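Local coordinates for protein HI1317 (Haemophilus influenzae, PDB 1JOV) that probably interconverts the alpha and beta anomers of D-glucose 6-phosphate, as a member of the glucose-6-phosphate 1-epimerase family, at residues Leu13-His18 against Pro22-Lys27; Ala33-Gln38 against Leu110-Phe115. One frame throughout, in Å; residues are numbered along the deposited sequence. Where two conformers were deposited one is given.

Contact 1 of 2, residues Leu13-His18 against Pro22-Lys27; sequences LHLVQH and PVLHLK
H18 and H25 reach each other from opposite directions on one face of a beta hairpin, whose antiparallel strands 13-18 and 21-28 lie side by side in a five-stranded antiparallel sheet. Their NE2 atoms, H18 NE2 and H25 NE2, are 2.8 Å apart in a nearly straight hydrogen bond that either nitrogen could donate. The rings meet rim to rim, their planes turned 46° from one another. In H25 CG lies anti to the carbonyl carbon and beside the backbone N (chi1 -67°), H18 has the same torsion, and the ring ends reach one another. V16 lies against one face of the H25 ring: its CG2 sits over the centre, 3.7 Å from the centroid, as a CH-pi contact, while V23 packs its CB and CG2 against CD2 of H18. F63 meets the H18 ring from outside the hairpin.

The backbone bonds alternate regularly, with H14 and H25 forming one hydrogen-bonded pair and V16 and V23 the next. L13, L15, L24 and L26 lie on the other face, with P22 and Q17 toward the turn. L15 carries its CG anti to the backbone N (chi1 -176°), and this sends CD1 across to the other strand, 3.8 Å from L24 CD2 and also close to the ring of P22. L110 and F112 of strand 107-115 pack on L13 and L24, and V108 on L26. At the far end of this face, L13 CD1 meets L26 CD1 at 4.0 Å.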
loop_
_atom_site.group_PDB
_atom_site.type_symbol
_atom_site.label_atom_id
_atom_site.label_comp_id
_atom_site.label_asym_id
_atom_site.label_seq_id
_atom_site.Cartn_x
_atom_site.Cartn_y
_atom_site.Cartn_z
ATOM N N LEU A 13 -10.472 -16.198 -9.927
ATOM C CA LEU A 13 -10.548 -14.712 -9.839
ATOM C C LEU A 13 -11.981 -14.285 -9.902
ATOM O O LEU A 13 -12.630 -14.436 -10.964
ATOM C CB LEU A 13 -9.831 -14.080 -11.010
ATOM C CG LEU A 13 -9.528 -12.602 -10.938
ATOM C CD1 LEU A 13 -8.754 -12.224 -9.716
ATOM C CD2 LEU A 13 -8.718 -12.249 -12.225
ATOM N N HIS A 14 -12.497 -13.703 -8.821
ATOM C CA HIS A 14 -13.858 -13.280 -8.797
ATOM C C HIS A 14 -13.984 -11.853 -8.438
ATOM O O HIS A 14 -13.139 -11.304 -7.738
ATOM C CB HIS A 14 -14.714 -14.068 -7.764
ATOM C CG HIS A 14 -14.647 -15.554 -7.909
ATOM N ND1 HIS A 14 -15.699 -16.318 -8.387
ATOM C CD2 HIS A 14 -13.655 -16.419 -7.610
ATOM C CE1 HIS A 14 -15.342 -17.590 -8.395
ATOM N NE2 HIS A 14 -14.114 -17.680 -7.911
ATOM N N LEU A 15 -15.075 -11.253 -8.866
ATOM C CA LEU A 15 -15.370 -9.856 -8.507
ATOM C C LEU A 15 -16.530 -9.890 -7.535
ATOM O O LEU A 15 -17.571 -10.431 -7.871
ATOM C CB LEU A 15 -15.702 -9.027 -9.748
ATOM C CG LEU A 15 -15.910 -7.551 -9.408
ATOM C CD1 LEU A 15 -14.495 -6.980 -8.923
ATOM C CD2 LEU A 15 -16.403 -6.687 -10.499
ATOM N N VAL A 16 -16.284 -9.343 -6.338
ATOM C CA VAL A 16 -17.231 -9.414 -5.192
ATOM C C VAL A 16 -17.425 -8.033 -4.645
ATOM O O VAL A 16 -16.465 -7.292 -4.354
ATOM C CB VAL A 16 -16.684 -10.355 -4.154
ATOM C CG1 VAL A 16 -17.499 -10.288 -2.747
ATOM C CG2 VAL A 16 -16.331 -11.759 -4.651
ATOM N N GLN A 17 -18.674 -7.637 -4.468
ATOM C CA GLN A 17 -19.009 -6.310 -3.970
ATOM C C GLN A 17 -18.982 -6.256 -2.469
ATOM O O GLN A 17 -19.722 -7.017 -1.845
ATOM C CB GLN A 17 -20.438 -5.996 -4.415
ATOM C CG GLN A 17 -20.888 -4.713 -3.807
ATOM C CD GLN A 17 -21.842 -3.907 -4.692
ATOM O OE1 GLN A 17 -22.175 -4.312 -5.811
ATOM N NE2 GLN A 17 -22.270 -2.747 -4.189
ATOM N N HIS A 18 -18.141 -5.438 -1.847
ATOM C CA HIS A 18 -18.096 -5.297 -0.391
ATOM C C HIS A 18 -18.774 -3.994 -0.065
ATOM O O HIS A 18 -18.292 -2.866 -0.294
ATOM C CB HIS A 18 -16.684 -5.305 0.153
ATOM C CG HIS A 18 -15.995 -6.593 -0.030
ATOM N ND1 HIS A 18 -15.425 -7.240 1.053
ATOM C CD2 HIS A 18 -15.721 -7.338 -1.118
ATOM C CE1 HIS A 18 -14.791 -8.322 0.614
ATOM N NE2 HIS A 18 -14.988 -8.425 -0.688
ATOM N N PRO A 22 -16.548 -2.642 -5.405
ATOM C CA PRO A 22 -16.216 -3.942 -6.033
ATOM C C PRO A 22 -14.767 -4.306 -5.722
ATOM O O PRO A 22 -13.899 -3.386 -5.789
ATOM C CB PRO A 22 -16.450 -3.681 -7.513
ATOM C CG PRO A 22 -16.605 -2.216 -7.626
ATOM C CD PRO A 22 -16.567 -1.537 -6.366
ATOM N N VAL A 23 -14.539 -5.541 -5.365
ATOM C CA VAL A 23 -13.250 -6.054 -4.958
ATOM C C VAL A 23 -12.943 -7.350 -5.678
ATOM O O VAL A 23 -13.711 -8.315 -5.647
ATOM C CB VAL A 23 -13.193 -6.271 -3.408
ATOM C CG1 VAL A 23 -11.838 -6.852 -2.985
ATOM C CG2 VAL A 23 -13.483 -4.965 -2.699
ATOM N N LEU A 24 -11.782 -7.441 -6.323
ATOM C CA LEU A 24 -11.410 -8.695 -6.875
ATOM C C LEU A 24 -10.875 -9.595 -5.811
ATOM O O LEU A 24 -10.023 -9.165 -4.987
ATOM C CB LEU A 24 -10.293 -8.518 -7.907
ATOM C CG LEU A 24 -10.670 -7.935 -9.175
ATOM C CD1 LEU A 24 -9.422 -7.513 -9.985
ATOM C CD2 LEU A 24 -11.423 -9.008 -9.946
ATOM N N HIS A 25 -11.294 -10.866 -5.859
ATOM C CA HIS A 25 -10.736 -11.895 -5.003
ATOM C C HIS A 25 -9.922 -12.911 -5.837
ATOM O O HIS A 25 -10.448 -13.541 -6.746
ATOM C CB HIS A 25 -11.838 -12.708 -4.314
ATOM C CG HIS A 25 -12.689 -11.944 -3.296
ATOM N ND1 HIS A 25 -13.281 -12.551 -2.216
ATOM C CD2 HIS A 25 -13.008 -10.631 -3.242
ATOM C CE1 HIS A 25 -13.945 -11.656 -1.504
ATOM N NE2 HIS A 25 -13.796 -10.477 -2.113
ATOM N N LEU A 26 -8.642 -13.083 -5.527
ATOM C CA LEU A 26 -7.788 -14.054 -6.169
ATOM C C LEU A 26 -7.482 -15.216 -5.182
ATOM O O LEU A 26 -7.104 -14.972 -4.008
ATOM C CB LEU A 26 -6.493 -13.335 -6.400
ATOM C CG LEU A 26 -5.491 -14.277 -7.042
ATOM C CD1 LEU A 26 -5.908 -14.750 -8.433
ATOM C CD2 LEU A 26 -4.073 -13.608 -7.069
ATOM N N LYS A 27 -7.699 -16.466 -5.617
ATOM C CA LYS A 27 -7.304 -17.651 -4.838
ATOM C C LYS A 27 -6.574 -18.603 -5.761
ATOM O O LYS A 27 -7.181 -19.156 -6.693
ATOM C CB LYS A 27 -8.509 -18.359 -4.243
ATOM C CG LYS A 27 -9.066 -17.572 -3.110
ATOM C CD LYS A 27 -10.234 -18.338 -2.413
ATOM C CE LYS A 27 -10.868 -17.500 -1.292
ATOM N NZ LYS A 27 -11.045 -16.051 -1.673
#

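Contact 2 of 2, residues Ala33-Gln38 against Leu110-Phe115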
loop_
_atom_site.group_PDB
_atom_site.type_symbol
_atom_site.label_atom_id
_atom_site.label_comp_id
_atom_site.label_asym_id
_atom_site.label_seq_id
_atom_site.Cartn_x
_atom_site.Cartn_y
_atom_site.Cartn_z
ATOM N N ALA A 33 -5.446 -12.911 -2.589
ATOM C CA ALA A 33 -5.324 -11.460 -2.596
ATOM C C ALA A 33 -6.691 -10.841 -2.794
ATOM O O ALA A 33 -7.590 -11.500 -3.299
ATOM C CB ALA A 33 -4.369 -11.010 -3.692
ATOM N N LYS A 34 -6.875 -9.598 -2.405
ATOM C CA LYS A 34 -8.078 -8.880 -2.656
ATOM C C LYS A 34 -7.654 -7.500 -3.082
ATOM O O LYS A 34 -6.752 -6.858 -2.480
ATOM C CB LYS A 34 -8.926 -8.805 -1.386
ATOM C CG LYS A 34 -9.507 -10.176 -0.923
ATOM C CD LYS A 34 -10.450 -9.953 0.310
ATOM C CE LYS A 34 -11.138 -11.273 0.794
ATOM N NZ LYS A 34 -10.128 -12.092 1.533
ATOM N N ILE A 35 -8.291 -7.048 -4.129
ATOM C CA ILE A 35 -7.941 -5.724 -4.689
ATOM C C ILE A 35 -9.208 -4.898 -4.885
ATOM O O ILE A 35 -10.095 -5.258 -5.675
ATOM C CB ILE A 35 -7.260 -5.818 -6.080
ATOM C CG1 ILE A 35 -6.031 -6.764 -5.976
ATOM C CG2 ILE A 35 -6.851 -4.355 -6.568
ATOM C CD1 ILE A 35 -6.216 -8.317 -6.230
ATOM N N SER A 36 -9.330 -3.781 -4.205
ATOM C CA SER A 36 -10.493 -2.959 -4.401
ATOM C C SER A 36 -10.342 -2.235 -5.772
ATOM O O SER A 36 -9.310 -1.594 -6.077
ATOM C CB SER A 36 -10.505 -1.867 -3.325
ATOM O OG SER A 36 -11.250 -0.749 -3.754
ATOM N N LEU A 37 -11.381 -2.205 -6.581
ATOM C CA LEU A 37 -11.272 -1.423 -7.846
ATOM C C LEU A 37 -11.264 0.109 -7.566
ATOM O O LEU A 37 -10.762 0.900 -8.368
ATOM C CB LEU A 37 -12.407 -1.800 -8.793
ATOM C CG LEU A 37 -12.442 -3.230 -9.341
ATOM C CD1 LEU A 37 -13.395 -3.310 -10.534
ATOM C CD2 LEU A 37 -11.044 -3.700 -9.734
ATOM N N GLN A 38 -11.786 0.476 -6.389
ATOM C CA GLN A 38 -11.704 1.858 -5.998
ATOM C C GLN A 38 -10.211 2.033 -5.605
ATOM O O GLN A 38 -9.733 1.390 -4.670
ATOM C CB GLN A 38 -12.576 2.269 -4.830
ATOM C CG GLN A 38 -12.267 3.677 -4.349
ATOM C CD GLN A 38 -13.138 4.087 -3.195
ATOM O OE1 GLN A 38 -14.347 4.235 -3.358
ATOM N NE2 GLN A 38 -12.754 4.323 -1.951
ATOM N N LEU A 110 -2.063 -8.820 -12.585
ATOM C CA LEU A 110 -3.286 -8.023 -12.807
ATOM C C LEU A 110 -2.819 -6.604 -13.141
ATOM O O LEU A 110 -1.810 -6.134 -12.528
ATOM C CB LEU A 110 -4.007 -7.903 -11.451
ATOM C CG LEU A 110 -4.452 -9.275 -10.862
ATOM C CD1 LEU A 110 -5.275 -8.895 -9.549
ATOM C CD2 LEU A 110 -5.233 -10.136 -11.840
ATOM N N GLU A 111 -3.519 -5.960 -14.067
ATOM C CA GLU A 111 -3.190 -4.549 -14.444
ATOM C C GLU A 111 -4.460 -3.766 -14.291
ATOM O O GLU A 111 -5.517 -4.246 -14.651
ATOM C CB GLU A 111 -2.672 -4.362 -15.898
ATOM C CG GLU A 111 -1.350 -5.145 -16.006
ATOM C CD GLU A 111 -0.692 -4.973 -17.378
ATOM O OE1 GLU A 111 -1.182 -4.140 -18.188
ATOM O OE2 GLU A 111 0.309 -5.684 -17.648
ATOM N N PHE A 112 -4.339 -2.586 -13.741
ATOM C CA PHE A 112 -5.444 -1.661 -13.514
ATOM C C PHE A 112 -5.135 -0.372 -14.201
ATOM O O PHE A 112 -3.979 0.025 -14.283
ATOM C CB PHE A 112 -5.601 -1.441 -11.999
ATOM C CG PHE A 112 -5.917 -2.729 -11.296
ATOM C CD1 PHE A 112 -7.221 -3.155 -11.214
ATOM C CD2 PHE A 112 -4.899 -3.521 -10.748
ATOM C CE1 PHE A 112 -7.526 -4.320 -10.569
ATOM C CE2 PHE A 112 -5.217 -4.706 -10.096
ATOM C CZ PHE A 112 -6.525 -5.100 -10.009
ATOM N N GLU A 113 -6.148 0.334 -14.711
ATOM C CA GLU A 113 -5.872 1.650 -15.303
ATOM C C GLU A 113 -6.875 2.708 -14.740
ATOM O O GLU A 113 -8.008 2.332 -14.379
ATOM C CB GLU A 113 -6.019 1.601 -16.817
ATOM C CG GLU A 113 -4.880 0.717 -17.436
ATOM C CD GLU A 113 -5.127 0.402 -18.882
ATOM O OE1 GLU A 113 -6.298 0.082 -19.196
ATOM O OE2 GLU A 113 -4.200 0.542 -19.684
ATOM N N LEU A 114 -6.389 3.944 -14.672
ATOM C CA LEU A 114 -7.187 5.086 -14.205
ATOM C C LEU A 114 -7.301 6.049 -15.384
ATOM O O LEU A 114 -6.274 6.353 -16.080
ATOM C CB LEU A 114 -6.470 5.833 -13.067
ATOM C CG LEU A 114 -7.191 7.118 -12.577
ATOM C CD1 LEU A 114 -8.542 6.652 -12.086
ATOM C CD2 LEU A 114 -6.279 7.745 -11.505
ATOM N N PHE A 115 -8.520 6.474 -15.687
ATOM C CA PHE A 115 -8.779 7.371 -16.826
ATOM C C PHE A 115 -9.365 8.690 -16.401
ATOM O O PHE A 115 -10.095 8.790 -15.401
ATOM C CB PHE A 115 -9.723 6.711 -17.825
ATOM C CG PHE A 115 -9.163 5.507 -18.509
ATOM C CD1 PHE A 115 -8.356 5.623 -19.671
ATOM C CD2 PHE A 115 -9.458 4.258 -18.007
ATOM C CE1 PHE A 115 -7.801 4.501 -20.232
ATOM C CE2 PHE A 115 -8.934 3.153 -18.569
ATOM C CZ PHE A 115 -8.081 3.250 -19.668
#
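I35 and F112 face each other across two layers of beta structure, with strand 31-36 of the five-stranded antiparallel sheet packed on strand 107-115 of the eight-stranded one. Such sheet-on-sheet packing is consistent with the beta-sandwich of the galactose mutarotase-like fold of the aldose 1-epimerase family; the contact lies away from the predicted active-site residues. The nearest CA atoms, those of L37 and F112, are 8.1 Å apart, and no hydrogen bond joins the two segments, so they meet through side chains.

The aliphatic-aromatic contacts centre on the F112 ring. I35 sends its CG2 branch to the far end of the ring, 3.5 Å from F112 CZ, approaching obliquely. L37 comes in at the rim near the ring plane, its CD2 lying 3.7 Å from F112 CE1, and the two side chains cross at about a right angle. With CG anti to the carbonyl carbon (chi1 -61°), F112 carries its ring up to both partners; L24 and A40 also touch it.

Aliphatic packing is confined to one pair of methyls. The other branch of I35 turns aside to L110, where I35 CD1 and L110 CD1 approach to 3.5 Å, closer than usual for two carbons. M127 adds to the surroundings of I35, and Y101 to those of L110.

The polar interaction lies within residues 33-38, where the strand gives way to a turn. S36, whose side chain points away from strand 107-115, donates from OG to the carbonyl oxygen of Q38 at 2.8 Å, in the carbonyl plane and on a lone pair. Q38 in turn bonds through OE1 to the backbone N of G66.

With no polar bond between the two segments, the contact rests on dispersion and the burial of apolar groups: I35 and L37 against one phenyl ring, and I35 against L110.

From the N terminus, contact 1 closes first, across the short turn between strands 13-18 and 21-28. The chain then turns again into strand 31-36, where contact 2 opens; that contact closes after 71 intervening residues, on strand 107-115. The two are therefore in series, neither nested nor crossed. They meet where strands 21-28 and 31-36 run side by side: probable hydrogen bonds link L24 N to I35 O and L37 N to P22 O, and K34 packs on H25. Contact 1 thus builds the five-stranded sheet from within, whereas contact 2 ties that sheet to the eight-stranded one. The centres of the two contacts are about 10 Å apart.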